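Side-chain contacts in manganese lipoxygenase (Gaeumannomyces graminis, PDB 5FX8), which oxidises linoleic and alpha-linolenic acids with molecular oxygen at a catalytic manganese, giving 11S- and 13R-hydroperoxy fatty acids: residues H217-K222 with P358-A363; K221-Q226 with D282-Q287; A401-G406 with S583-G588; I408-Q413 with V576-R581. One frame throughout, in Å; residues are numbered along the deposited sequence.

The four contacts form two pairs on opposite sides of the chain's centre. Contacts 1 and 2, with centres 9 Å apart, start from the same loop between strands 212-216 and 235-241 and share Lys221 and Lys222; one reaches helix 351-363, the other helix 268-305, which carries the manganese ligands His290 and His294. Both close before contact 3 opens. Contacts 3 and 4, centres 10 Å apart, join helix 396-420 to helix 566-587, with contact 4 nested inside the loop that contact 3 closes. Between the pairs, centres lie 32 to 37 Å apart. One pair thus ties a sheet connection to helix 351-363 and the metal-bearing helix 268-305; the other joins two helices at the surface through charged side chains.

Contact 1: H217-K222 with P358-A363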
loop_
_atom_site.group_PDB
_atom_site.type_symbol
_atom_site.label_atom_id
_atom_site.label_comp_id
_atom_site.label_asym_id
_atom_site.label_seq_id
_atom_site.Cartn_x
_atom_site.Cartn_y
_atom_site.Cartn_z
ATOM N N HIS A 217 -8.030 -12.879 -20.050
ATOM C CA HIS A 217 -7.529 -11.531 -20.283
ATOM C C HIS A 217 -7.607 -11.113 -21.743
ATOM O O HIS A 217 -6.860 -10.237 -22.162
ATOM C CB HIS A 217 -6.090 -11.392 -19.801
ATOM C CG HIS A 217 -5.948 -11.516 -18.328
ATOM N ND1 HIS A 217 -6.869 -10.997 -17.457
ATOM C CD2 HIS A 217 -5.025 -12.145 -17.571
ATOM C CE1 HIS A 217 -6.509 -11.278 -16.221
ATOM N NE2 HIS A 217 -5.395 -11.979 -16.263
ATOM N N SER A 218 -8.496 -11.715 -22.525
ATOM C CA SER A 218 -8.509 -11.463 -23.951
ATOM C C SER A 218 -9.019 -10.071 -24.290
ATOM O O SER A 218 -8.765 -9.593 -25.390
ATOM C CB SER A 218 -9.360 -12.510 -24.635
ATOM O OG SER A 218 -10.679 -12.397 -24.153
ATOM N N TYR A 219 -9.736 -9.418 -23.381
ATOM C CA TYR A 219 -10.172 -8.047 -23.606
ATOM C C TYR A 219 -9.002 -7.096 -23.851
ATOM O O TYR A 219 -9.198 -6.039 -24.452
ATOM C CB TYR A 219 -11.005 -7.568 -22.405
ATOM C CG TYR A 219 -11.746 -6.275 -22.632
ATOM C CD1 TYR A 219 -12.998 -6.269 -23.225
ATOM C CD2 TYR A 219 -11.195 -5.050 -22.250
ATOM C CE1 TYR A 219 -13.684 -5.096 -23.449
ATOM C CE2 TYR A 219 -11.871 -3.856 -22.475
ATOM C CZ TYR A 219 -13.122 -3.884 -23.079
ATOM O OH TYR A 219 -13.819 -2.705 -23.314
ATOM N N GLN A 220 -7.799 -7.430 -23.394
ATOM C CA GLN A 220 -6.663 -6.553 -23.633
ATOM C C GLN A 220 -6.187 -6.593 -25.086
ATOM O O GLN A 220 -5.253 -5.889 -25.451
ATOM C CB GLN A 220 -5.516 -6.903 -22.686
ATOM C CG GLN A 220 -5.873 -6.780 -21.234
ATOM C CD GLN A 220 -4.791 -7.265 -20.289
ATOM O OE1 GLN A 220 -3.592 -7.163 -20.560
ATOM N NE2 GLN A 220 -5.221 -7.824 -19.174
ATOM N N LYS A 221 -6.808 -7.418 -25.910
ATOM C CA LYS A 221 -6.575 -7.387 -27.340
ATOM C C LYS A 221 -6.914 -6.016 -27.922
ATOM O O LYS A 221 -6.283 -5.575 -28.889
ATOM C CB LYS A 221 -7.406 -8.505 -27.943
ATOM C CG LYS A 221 -7.347 -8.709 -29.376
ATOM C CD LYS A 221 -8.350 -9.775 -29.752
ATOM C CE LYS A 221 -9.694 -9.462 -29.126
ATOM N NZ LYS A 221 -10.779 -10.330 -29.637
ATOM N N LYS A 222 -7.871 -5.315 -27.305
ATOM C CA LYS A 222 -8.357 -3.987 -27.674
ATOM C C LYS A 222 -7.311 -2.873 -27.548
ATOM O O LYS A 222 -7.502 -1.801 -28.126
ATOM C CB LYS A 222 -9.586 -3.691 -26.807
ATOM C CG LYS A 222 -9.863 -2.269 -26.470
ATOM C CD LYS A 222 -11.021 -2.162 -25.518
ATOM C CE LYS A 222 -11.438 -0.716 -25.337
ATOM N NZ LYS A 222 -12.699 -0.602 -24.564
ATOM N N PRO A 358 -10.859 0.165 -16.216
ATOM C CA PRO A 358 -11.916 0.157 -15.181
ATOM C C PRO A 358 -13.221 0.817 -15.601
ATOM O O PRO A 358 -14.287 0.457 -15.084
ATOM C CB PRO A 358 -11.268 0.909 -14.016
ATOM C CG PRO A 358 -10.180 1.706 -14.662
ATOM C CD PRO A 358 -9.648 0.839 -15.724
ATOM N N GLY A 359 -13.166 1.801 -16.498
ATOM C CA GLY A 359 -14.383 2.329 -17.071
ATOM C C GLY A 359 -15.102 1.341 -17.964
ATOM O O GLY A 359 -16.326 1.308 -17.976
ATOM N N SER A 360 -14.367 0.544 -18.737
ATOM C CA SER A 360 -15.005 -0.522 -19.512
ATOM C C SER A 360 -15.654 -1.555 -18.614
ATOM O O SER A 360 -16.746 -2.043 -18.915
ATOM C CB SER A 360 -13.998 -1.240 -20.391
ATOM O OG SER A 360 -13.366 -0.356 -21.260
ATOM N N VAL A 361 -14.962 -1.953 -17.548
ATOM C CA VAL A 361 -15.558 -2.871 -16.589
ATOM C C VAL A 361 -16.850 -2.289 -16.044
ATOM O O VAL A 361 -17.896 -2.939 -16.061
ATOM C CB VAL A 361 -14.559 -3.192 -15.467
ATOM C CG1 VAL A 361 -15.186 -4.077 -14.420
ATOM C CG2 VAL A 361 -13.350 -3.856 -16.047
ATOM N N TYR A 362 -16.798 -1.040 -15.584
ATOM C CA TYR A 362 -17.960 -0.407 -14.984
ATOM C C TYR A 362 -19.086 -0.274 -15.990
ATOM O O TYR A 362 -20.266 -0.428 -15.650
ATOM C CB TYR A 362 -17.570 0.959 -14.438
ATOM C CG TYR A 362 -18.487 1.468 -13.354
ATOM C CD1 TYR A 362 -18.533 0.850 -12.109
ATOM C CD2 TYR A 362 -19.295 2.565 -13.573
ATOM C CE1 TYR A 362 -19.379 1.307 -11.130
ATOM C CE2 TYR A 362 -20.123 3.035 -12.600
ATOM C CZ TYR A 362 -20.168 2.411 -11.391
ATOM O OH TYR A 362 -21.021 2.917 -10.459
ATOM N N ALA A 363 -18.735 0.007 -17.238
ATOM C CA ALA A 363 -19.745 0.123 -18.272
ATOM C C ALA A 363 -20.384 -1.230 -18.587
ATOM O O ALA A 363 -21.552 -1.277 -18.975
ATOM C CB ALA A 363 -19.122 0.771 -19.508
#
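Tyr219 reaches across to Ser360 with the far end of its ring, an example of how one phenol can join a short 3-10 turn to a helix. Its CB already points at helix 351-363, and CG lies anti to the backbone N (chi1 -168°), which carries the ring outward from the turn. The contact begins at the distal ring atoms: Tyr219 CE2 lies 4.0 Å from Ser360 CB, and Tyr219 CZ 3.9 Å from the same carbon, which approaches the ring obliquely. At the tip, the serine hydroxyl has its stronger partner in the carbonyl oxygen of Asp356, one turn back in its own helix, so at 3.2 Å from Ser360 OG, Tyr219 OH has at most a weak hydrogen bond. A firmer bond comes from the phenol's own segment, where Lys222 NZ donates to Tyr219 OH at 2.7 Å; the extended lysine chain runs on to a salt bridge with Asp356. The phenol oxygen is therefore held mainly by this lysine, with Ser360 as its neighbour across the contact. The 3-10 turn follows strand 212-216 of the five-stranded antiparallel sheet, and both segments rest against helix 268-305, through Gln220 on Phe284 and Val361 on Tyr289 and Leu292.

Contact 2: K221-Q226 with D282-Q287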
loop_
_atom_site.group_PDB
_atom_site.type_symbol
_atom_site.label_atom_id
_atom_site.label_comp_id
_atom_site.label_asym_id
_atom_site.label_seq_id
_atom_site.Cartn_x
_atom_site.Cartn_y
_atom_site.Cartn_z
ATOM N N LYS A 221 -6.808 -7.418 -25.910
ATOM C CA LYS A 221 -6.575 -7.387 -27.340
ATOM C C LYS A 221 -6.914 -6.016 -27.922
ATOM O O LYS A 221 -6.283 -5.575 -28.889
ATOM C CB LYS A 221 -7.406 -8.505 -27.943
ATOM C CG LYS A 221 -7.347 -8.709 -29.376
ATOM C CD LYS A 221 -8.350 -9.775 -29.752
ATOM C CE LYS A 221 -9.694 -9.462 -29.126
ATOM N NZ LYS A 221 -10.779 -10.330 -29.637
ATOM N N LYS A 222 -7.871 -5.315 -27.305
ATOM C CA LYS A 222 -8.357 -3.987 -27.674
ATOM C C LYS A 222 -7.311 -2.873 -27.548
ATOM O O LYS A 222 -7.502 -1.801 -28.126
ATOM C CB LYS A 222 -9.586 -3.691 -26.807
ATOM C CG LYS A 222 -9.863 -2.269 -26.470
ATOM C CD LYS A 222 -11.021 -2.162 -25.518
ATOM C CE LYS A 222 -11.438 -0.716 -25.337
ATOM N NZ LYS A 222 -12.699 -0.602 -24.564
ATOM N N TYR A 223 -6.198 -3.107 -26.872
ATOM C CA TYR A 223 -5.185 -2.098 -26.613
ATOM C C TYR A 223 -3.924 -2.361 -27.433
ATOM O O TYR A 223 -3.599 -3.504 -27.767
ATOM C CB TYR A 223 -4.834 -2.065 -25.122
ATOM C CG TYR A 223 -6.038 -1.862 -24.229
ATOM C CD1 TYR A 223 -6.905 -0.804 -24.444
ATOM C CD2 TYR A 223 -6.333 -2.751 -23.217
ATOM C CE1 TYR A 223 -7.989 -0.634 -23.672
ATOM C CE2 TYR A 223 -7.436 -2.580 -22.425
ATOM C CZ TYR A 223 -8.259 -1.515 -22.651
ATOM O OH TYR A 223 -9.384 -1.311 -21.885
ATOM N N THR A 224 -3.203 -1.280 -27.733
ATOM C CA THR A 224 -1.973 -1.299 -28.487
ATOM C C THR A 224 -0.807 -0.954 -27.586
ATOM O O THR A 224 -0.821 0.105 -26.953
ATOM C CB THR A 224 -2.035 -0.291 -29.629
ATOM O OG1 THR A 224 -3.243 -0.488 -30.370
ATOM C CG2 THR A 224 -0.828 -0.424 -30.531
ATOM N N PRO A 225 0.230 -1.774 -27.537
ATOM C CA PRO A 225 1.363 -1.469 -26.670
ATOM C C PRO A 225 2.096 -0.211 -27.099
ATOM O O PRO A 225 2.040 0.222 -28.251
ATOM C CB PRO A 225 2.254 -2.697 -26.825
ATOM C CG PRO A 225 1.370 -3.733 -27.285
ATOM C CD PRO A 225 0.394 -3.079 -28.177
ATOM N N GLN A 226 2.793 0.379 -26.137
ATOM C CA GLN A 226 3.701 1.462 -26.438
ATOM C C GLN A 226 4.817 0.963 -27.346
ATOM O O GLN A 226 5.235 -0.191 -27.242
ATOM C CB GLN A 226 4.319 2.013 -25.164
ATOM C CG GLN A 226 3.362 2.528 -24.122
ATOM C CD GLN A 226 4.134 3.126 -23.001
ATOM O OE1 GLN A 226 4.639 4.235 -23.124
ATOM N NE2 GLN A 226 4.282 2.389 -21.915
ATOM N N ASP A 282 -2.081 -10.490 -16.405
ATOM C CA ASP A 282 -2.670 -10.536 -15.078
ATOM C C ASP A 282 -2.238 -9.348 -14.232
ATOM O O ASP A 282 -3.039 -8.812 -13.461
ATOM C CB ASP A 282 -2.300 -11.853 -14.404
ATOM C CG ASP A 282 -3.193 -12.172 -13.244
ATOM O OD1 ASP A 282 -4.387 -12.429 -13.482
ATOM O OD2 ASP A 282 -2.704 -12.147 -12.092
ATOM N N LEU A 283 -0.991 -8.900 -14.378
ATOM C CA LEU A 283 -0.551 -7.707 -13.662
ATOM C C LEU A 283 -1.308 -6.473 -14.138
ATOM O O LEU A 283 -1.770 -5.655 -13.326
ATOM C CB LEU A 283 0.956 -7.518 -13.828
ATOM C CG LEU A 283 1.595 -6.453 -12.924
ATOM C CD1 LEU A 283 1.210 -6.556 -11.429
ATOM C CD2 LEU A 283 3.096 -6.505 -13.071
ATOM N N PHE A 284 -1.444 -6.316 -15.452
ATOM C CA PHE A 284 -2.257 -5.220 -15.946
ATOM C C PHE A 284 -3.649 -5.274 -15.344
ATOM O O PHE A 284 -4.193 -4.247 -14.916
ATOM C CB PHE A 284 -2.319 -5.292 -17.460
ATOM C CG PHE A 284 -3.248 -4.308 -18.083
ATOM C CD1 PHE A 284 -4.580 -4.629 -18.308
ATOM C CD2 PHE A 284 -2.781 -3.081 -18.492
ATOM C CE1 PHE A 284 -5.410 -3.732 -18.892
ATOM C CE2 PHE A 284 -3.603 -2.191 -19.081
ATOM C CZ PHE A 284 -4.916 -2.501 -19.286
ATOM N N TYR A 285 -4.242 -6.474 -15.309
ATOM C CA TYR A 285 -5.604 -6.615 -14.811
ATOM C C TYR A 285 -5.706 -6.186 -13.359
ATOM O O TYR A 285 -6.598 -5.426 -12.987
ATOM C CB TYR A 285 -6.088 -8.055 -14.959
ATOM C CG TYR A 285 -7.447 -8.293 -14.325
ATOM C CD1 TYR A 285 -7.562 -8.655 -12.987
ATOM C CD2 TYR A 285 -8.611 -8.154 -15.060
ATOM C CE1 TYR A 285 -8.782 -8.851 -12.412
ATOM C CE2 TYR A 285 -9.832 -8.363 -14.494
ATOM C CZ TYR A 285 -9.910 -8.711 -13.169
ATOM O OH TYR A 285 -11.129 -8.927 -12.585
ATOM N N SER A 286 -4.827 -6.706 -12.509
ATOM C CA SER A 286 -4.979 -6.479 -11.085
ATOM C C SER A 286 -4.775 -5.012 -10.774
ATOM O O SER A 286 -5.536 -4.402 -10.001
ATOM C CB SER A 286 -3.998 -7.352 -10.316
ATOM O OG SER A 286 -2.704 -6.803 -10.321
ATOM N N GLN A 287 -3.782 -4.413 -11.421
ATOM C CA GLN A 287 -3.535 -3.013 -11.150
ATOM C C GLN A 287 -4.688 -2.150 -11.626
ATOM O O GLN A 287 -4.978 -1.118 -11.025
ATOM C CB GLN A 287 -2.209 -2.575 -11.764
ATOM C CG GLN A 287 -1.015 -3.211 -11.069
ATOM C CD GLN A 287 -1.242 -3.425 -9.563
ATOM O OE1 GLN A 287 -1.311 -2.471 -8.801
ATOM N NE2 GLN A 287 -1.368 -4.688 -9.146
#
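Phe284 meets Tyr223 with one ring corner, CZ, set against the CD2-CE2 side of the tyrosine, and the contact is confined to this pair. Phe284 CZ comes within 4.0 Å of Tyr223 CE2 and 4.2 Å of Tyr223 CD2. The side chains cross at about a right angle, while the ring planes are inclined by 49° with centroids 5.9 Å apart, an oblique aromatic pair. Phe284 gains its reach from a first torsion that sets CG anti to the backbone N (chi1 174°), carrying the ring toward the loop. This aromatic corner is the close-packed part: Phe284 is buried, and Leu349 touches both side chains. The looser part lies toward the loop, where Tyr223 is still partly exposed and Thr224, next along the chain, is exposed. One face of the tyrosine ring is covered near its rim by Lys222 CG, 3.7 Å above the plane, while the hydroxyl bonds to Asp356. Tyr223 also touches Ala353, Phe357 and Ser360, and thus fits between helix 351-363 and helix 268-305; the Phe284 side chain is about 10 Å from that of the manganese ligand His290 on the latter helix.

Contact 3: A401-G406 with S583-G588; sequences AHRLIG and SREIAG
Arg403 and Glu585 bridge two neighbouring helices, 396-420 and 566-587, which meet here, at the surface, through long polar side chains. Glu585 OE1 does the touching, 3.6 Å from Arg403 CD and 3.9 Å from Arg403 NE. The second distance marks a long salt bridge: OE1 sits off the plane of the guanidinium and receives none of its N-H groups, so only charge attracts them, and the two flat groups stand 87° apart. Both chains are extended, the arginine from CG to NE and the glutamate beyond CG, and they cross at about a right angle. Within the helical body of the lipoxygenase, helix 566-587 is in its last turn at this point, with Gly588 the first residue to leave helical geometry, whereas helix 396-420 continues and packs Leu404 on Trp472 of helix 460-481. The stronger partner of Arg403 belongs to another chain: its NH1 forms a salt bridge with Glu254 of the zonadhesin chain, the yeast adhesion protein present in the crystal. Glu585 OE2 also lies close to that Glu254, so the arginine charge probably offsets the crowding of two carboxylates.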
loop_
_atom_site.group_PDB
_atom_site.type_symbol
_atom_site.label_atom_id
_atom_site.label_comp_id
_atom_site.label_asym_id
_atom_site.label_seq_id
_atom_site.Cartn_x
_atom_site.Cartn_y
_atom_site.Cartn_z
ATOM N N ALA A 401 -8.929 -14.607 3.898
ATOM C CA ALA A 401 -10.031 -13.655 3.834
ATOM C C ALA A 401 -11.142 -14.018 4.810
ATOM O O ALA A 401 -11.715 -13.149 5.469
ATOM C CB ALA A 401 -10.593 -13.576 2.411
ATOM N N HIS A 402 -11.480 -15.290 4.886
ATOM C CA HIS A 402 -12.521 -15.719 5.791
ATOM C C HIS A 402 -12.144 -15.425 7.232
ATOM O O HIS A 402 -12.974 -14.937 8.004
ATOM C CB HIS A 402 -12.796 -17.196 5.585
ATOM C CG HIS A 402 -13.693 -17.771 6.623
ATOM N ND1 HIS A 402 -15.066 -17.644 6.570
ATOM C CD2 HIS A 402 -13.415 -18.443 7.764
ATOM C CE1 HIS A 402 -15.592 -18.224 7.631
ATOM N NE2 HIS A 402 -14.614 -18.711 8.373
ATOM N N ARG A 403 -10.890 -15.670 7.612
ATOM C CA ARG A 403 -10.497 -15.339 8.978
ATOM C C ARG A 403 -10.602 -13.839 9.234
ATOM O O ARG A 403 -11.278 -13.400 10.177
ATOM C CB ARG A 403 -9.092 -15.841 9.281
ATOM C CG ARG A 403 -8.967 -17.303 9.187
ATOM C CD ARG A 403 -7.546 -17.748 9.458
ATOM N NE ARG A 403 -7.299 -19.109 8.975
ATOM C CZ ARG A 403 -7.509 -20.223 9.674
ATOM N NH1 ARG A 403 -7.977 -20.172 10.903
ATOM N NH2 ARG A 403 -7.245 -21.396 9.134
ATOM N N LEU A 404 -9.941 -13.032 8.398
ATOM C CA LEU A 404 -9.900 -11.597 8.663
ATOM C C LEU A 404 -11.300 -10.988 8.645
ATOM O O LEU A 404 -11.668 -10.219 9.540
ATOM C CB LEU A 404 -8.994 -10.904 7.659
ATOM C CG LEU A 404 -8.899 -9.382 7.808
ATOM C CD1 LEU A 404 -8.307 -8.928 9.166
ATOM C CD2 LEU A 404 -8.128 -8.805 6.635
ATOM N N ILE A 405 -12.098 -11.329 7.633
ATOM C CA ILE A 405 -13.461 -10.824 7.567
ATOM C C ILE A 405 -14.246 -11.254 8.787
ATOM O O ILE A 405 -15.084 -10.497 9.279
ATOM C CB ILE A 405 -14.143 -11.272 6.274
ATOM C CG1 ILE A 405 -13.537 -10.534 5.088
ATOM C CG2 ILE A 405 -15.590 -10.973 6.312
ATOM C CD1 ILE A 405 -14.099 -10.913 3.709
ATOM N N GLY A 406 -13.978 -12.452 9.317
ATOM C CA GLY A 406 -14.608 -12.842 10.569
ATOM C C GLY A 406 -14.303 -11.883 11.703
ATOM O O GLY A 406 -15.188 -11.499 12.462
ATOM N N SER A 583 -2.476 -12.352 12.752
ATOM C CA SER A 583 -1.205 -11.899 12.230
ATOM C C SER A 583 -0.081 -12.812 12.684
ATOM O O SER A 583 0.852 -13.069 11.923
ATOM C CB SER A 583 -0.962 -10.451 12.632
ATOM O OG SER A 583 -0.706 -10.340 13.994
ATOM N N ARG A 584 -0.164 -13.345 13.902
ATOM C CA ARG A 584 0.807 -14.365 14.276
ATOM C C ARG A 584 0.686 -15.606 13.395
ATOM O O ARG A 584 1.707 -16.161 12.978
ATOM C CB ARG A 584 0.670 -14.711 15.750
ATOM C CG ARG A 584 1.204 -13.619 16.628
ATOM C CD ARG A 584 1.221 -14.009 18.072
ATOM N NE ARG A 584 -0.109 -14.238 18.617
ATOM C CZ ARG A 584 -0.923 -13.295 19.072
ATOM N NH1 ARG A 584 -0.579 -12.010 19.057
ATOM N NH2 ARG A 584 -2.102 -13.641 19.539
ATOM N N GLU A 585 -0.537 -16.043 13.066
ATOM C CA GLU A 585 -0.667 -17.184 12.155
ATOM C C GLU A 585 -0.021 -16.894 10.806
ATOM O O GLU A 585 0.646 -17.759 10.235
ATOM C CB GLU A 585 -2.132 -17.574 11.937
ATOM C CG GLU A 585 -2.864 -18.106 13.144
ATOM C CD GLU A 585 -4.376 -18.195 12.932
ATOM O OE1 GLU A 585 -4.847 -17.929 11.801
ATOM O OE2 GLU A 585 -5.096 -18.537 13.902
ATOM N N ILE A 586 -0.215 -15.696 10.261
ATOM C CA ILE A 586 0.280 -15.450 8.911
ATOM C C ILE A 586 1.790 -15.263 8.916
ATOM O O ILE A 586 2.501 -15.862 8.108
ATOM C CB ILE A 586 -0.449 -14.259 8.270
ATOM C CG1 ILE A 586 -1.918 -14.618 8.085
ATOM C CG2 ILE A 586 0.199 -13.895 6.925
ATOM C CD1 ILE A 586 -2.728 -13.520 7.584
ATOM N N ALA A 587 2.310 -14.441 9.828
ATOM C CA ALA A 587 3.758 -14.255 9.896
ATOM C C ALA A 587 4.495 -15.543 10.244
ATOM O O ALA A 587 5.671 -15.694 9.899
ATOM C CB ALA A 587 4.121 -13.181 10.910
ATOM N N GLY A 588 3.854 -16.470 10.929
ATOM C CA GLY A 588 4.607 -17.675 11.168
ATOM C C GLY A 588 4.667 -18.661 10.025
ATOM O O GLY A 588 5.187 -19.758 10.213
#

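Contact 4: I408-Q413 with V576-R581; sequences IRRFMQ and VEDTGR
Arg410 and Asp578 make a second ionic link between helices 396-420 and 566-587, about two helical turns along each helix from Arg403 and Glu585. Asp578 OD2 lies 3.6 Å from Arg410 NE, a long salt bridge, and approaches the guanidinium obliquely; the carboxylate plane is turned 81° from it. Van der Waals contact accompanies the charge, because Arg410 CD is also 3.6 Å from Asp578 OD2. Arg410 leaves its helix with CG anti to the backbone N and then bends at its third torsion (-51°), a turn that swings NE round beside the aspartate. The carboxylate's other oxygen has its stronger partner on its own helix: OD1 forms a salt bridge with Arg574, so the group draws an arginine from each helix. Arg410 NH1 and Arg574 NH2 accordingly come close to each other, two arginines gathered round one carboxylate. Apolar contact joins the same helices elsewhere, where Ile408 packs on Phe575 and Phe411 on Ala571. The ionic pair itself is partly exposed, and Arg410 NH1 has a further long, weak ion pair with Glu259 of the zonadhesin chain. Long distance, nearly perpendicular planes and competing partners together imply a loose, largely electrostatic attraction between Arg410 and Asp578, which may well be softened by solvent.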
loop_
_atom_site.group_PDB
_atom_site.type_symbol
_atom_site.label_atom_id
_atom_site.label_comp_id
_atom_site.label_asym_id
_atom_site.label_seq_id
_atom_site.Cartn_x
_atom_site.Cartn_y
_atom_site.Cartn_z
ATOM N N ILE A 408 -13.428 -8.734 11.420
ATOM C CA ILE A 408 -14.037 -7.447 11.118
ATOM C C ILE A 408 -15.533 -7.500 11.371
ATOM O O ILE A 408 -16.146 -6.527 11.806
ATOM C CB ILE A 408 -13.719 -7.060 9.662
ATOM C CG1 ILE A 408 -12.208 -6.864 9.475
ATOM C CG2 ILE A 408 -14.541 -5.862 9.198
ATOM C CD1 ILE A 408 -11.825 -6.403 8.104
ATOM N N ARG A 409 -16.148 -8.634 11.075
ATOM C CA ARG A 409 -17.589 -8.718 11.174
ATOM C C ARG A 409 -17.995 -8.827 12.619
ATOM O O ARG A 409 -18.934 -8.163 13.052
ATOM C CB ARG A 409 -18.118 -9.892 10.366
ATOM C CG ARG A 409 -19.605 -9.959 10.431
ATOM C CD ARG A 409 -20.252 -10.865 9.430
ATOM N NE ARG A 409 -21.688 -10.666 9.524
ATOM C CZ ARG A 409 -22.407 -9.911 8.706
ATOM N NH1 ARG A 409 -21.819 -9.302 7.672
ATOM N NH2 ARG A 409 -23.719 -9.785 8.909
ATOM N N ARG A 410 -17.256 -9.610 13.396
ATOM C CA ARG A 410 -17.473 -9.582 14.828
ATOM C C ARG A 410 -17.423 -8.153 15.353
ATOM O O ARG A 410 -18.339 -7.716 16.059
ATOM C CB ARG A 410 -16.462 -10.469 15.529
ATOM C CG ARG A 410 -16.659 -10.545 17.010
ATOM C CD ARG A 410 -15.552 -11.350 17.630
ATOM N NE ARG A 410 -15.389 -12.640 16.956
ATOM C CZ ARG A 410 -16.096 -13.724 17.267
ATOM N NH1 ARG A 410 -17.014 -13.673 18.240
ATOM N NH2 ARG A 410 -15.896 -14.859 16.607
ATOM N N PHE A 411 -16.375 -7.397 15.000
ATOM C CA PHE A 411 -16.326 -6.022 15.479
ATOM C C PHE A 411 -17.534 -5.227 15.009
ATOM O O PHE A 411 -18.120 -4.471 15.781
ATOM C CB PHE A 411 -15.057 -5.311 15.042
ATOM C CG PHE A 411 -15.060 -3.859 15.377
ATOM C CD1 PHE A 411 -15.592 -2.931 14.502
ATOM C CD2 PHE A 411 -14.562 -3.423 16.575
ATOM C CE1 PHE A 411 -15.622 -1.631 14.817
ATOM C CE2 PHE A 411 -14.576 -2.109 16.887
ATOM C CZ PHE A 411 -15.118 -1.213 16.013
ATOM N N MET A 412 -17.890 -5.335 13.735
ATOM C CA MET A 412 -18.949 -4.479 13.237
ATOM C C MET A 412 -20.261 -4.836 13.891
ATOM O O MET A 412 -21.085 -3.964 14.156
ATOM C CB MET A 412 -19.060 -4.564 11.716
ATOM C CG MET A 412 -17.970 -3.869 10.977
ATOM S SD MET A 412 -17.767 -2.125 11.381
ATOM C CE MET A 412 -16.451 -1.725 10.247
ATOM N N GLN A 413 -20.473 -6.117 14.144
ATOM C CA GLN A 413 -21.675 -6.553 14.837
ATOM C C GLN A 413 -21.733 -5.959 16.230
ATOM O O GLN A 413 -22.762 -5.425 16.646
ATOM C CB GLN A 413 -21.721 -8.071 14.900
ATOM C CG GLN A 413 -23.038 -8.592 15.429
ATOM C CD GLN A 413 -24.152 -8.542 14.396
ATOM O OE1 GLN A 413 -24.084 -9.226 13.375
ATOM N NE2 GLN A 413 -25.187 -7.742 14.659
ATOM N N VAL A 576 -8.510 -6.167 18.352
ATOM C CA VAL A 576 -7.065 -6.168 18.490
ATOM C C VAL A 576 -6.545 -7.546 18.857
ATOM O O VAL A 576 -5.497 -7.982 18.367
ATOM C CB VAL A 576 -6.650 -5.121 19.527
ATOM C CG1 VAL A 576 -5.210 -5.311 19.923
ATOM C CG2 VAL A 576 -6.873 -3.779 18.939
ATOM N N GLU A 577 -7.237 -8.251 19.740
ATOM C CA GLU A 577 -6.733 -9.579 20.055
ATOM C C GLU A 577 -6.947 -10.548 18.887
ATOM O O GLU A 577 -6.070 -11.376 18.600
ATOM C CB GLU A 577 -7.365 -10.094 21.351
ATOM C CG GLU A 577 -7.118 -11.587 21.654
ATOM C CD GLU A 577 -5.638 -12.005 21.919
ATOM O OE1 GLU A 577 -4.781 -11.925 20.996
ATOM O OE2 GLU A 577 -5.349 -12.476 23.053
ATOM N N ASP A 578 -8.088 -10.455 18.193
ATOM C CA ASP A 578 -8.367 -11.374 17.089
ATOM C C ASP A 578 -7.350 -11.214 15.970
ATOM O O ASP A 578 -6.801 -12.204 15.465
ATOM C CB ASP A 578 -9.759 -11.149 16.517
ATOM C CG ASP A 578 -10.867 -11.554 17.451
ATOM O OD1 ASP A 578 -10.615 -12.181 18.514
ATOM O OD2 ASP A 578 -12.024 -11.236 17.100
ATOM N N THR A 579 -7.105 -9.967 15.556
ATOM C CA THR A 579 -6.099 -9.709 14.542
ATOM C C THR A 579 -4.689 -9.975 15.053
ATOM O O THR A 579 -3.787 -10.187 14.245
ATOM C CB THR A 579 -6.212 -8.277 14.012
ATOM O OG1 THR A 579 -6.035 -7.338 15.073
ATOM C CG2 THR A 579 -7.556 -8.049 13.360
ATOM N N GLY A 580 -4.468 -9.999 16.363
ATOM C CA GLY A 580 -3.198 -10.496 16.850
ATOM C C GLY A 580 -3.022 -11.971 16.557
ATOM O O GLY A 580 -1.958 -12.411 16.112
ATOM N N ARG A 581 -4.076 -12.757 16.786
ATOM C CA ARG A 581 -4.008 -14.173 16.439
ATOM C C ARG A 581 -3.771 -14.344 14.951
ATOM O O ARG A 581 -2.940 -15.153 14.531
ATOM C CB ARG A 581 -5.296 -14.883 16.840
ATOM C CG ARG A 581 -5.283 -15.539 18.181
ATOM C CD ARG A 581 -6.698 -15.938 18.596
ATOM N NE ARG A 581 -7.192 -17.131 17.904
ATOM C CZ ARG A 581 -7.223 -18.357 18.424
ATOM N NH1 ARG A 581 -6.782 -18.578 19.657
ATOM N NH2 ARG A 581 -7.700 -19.363 17.705
#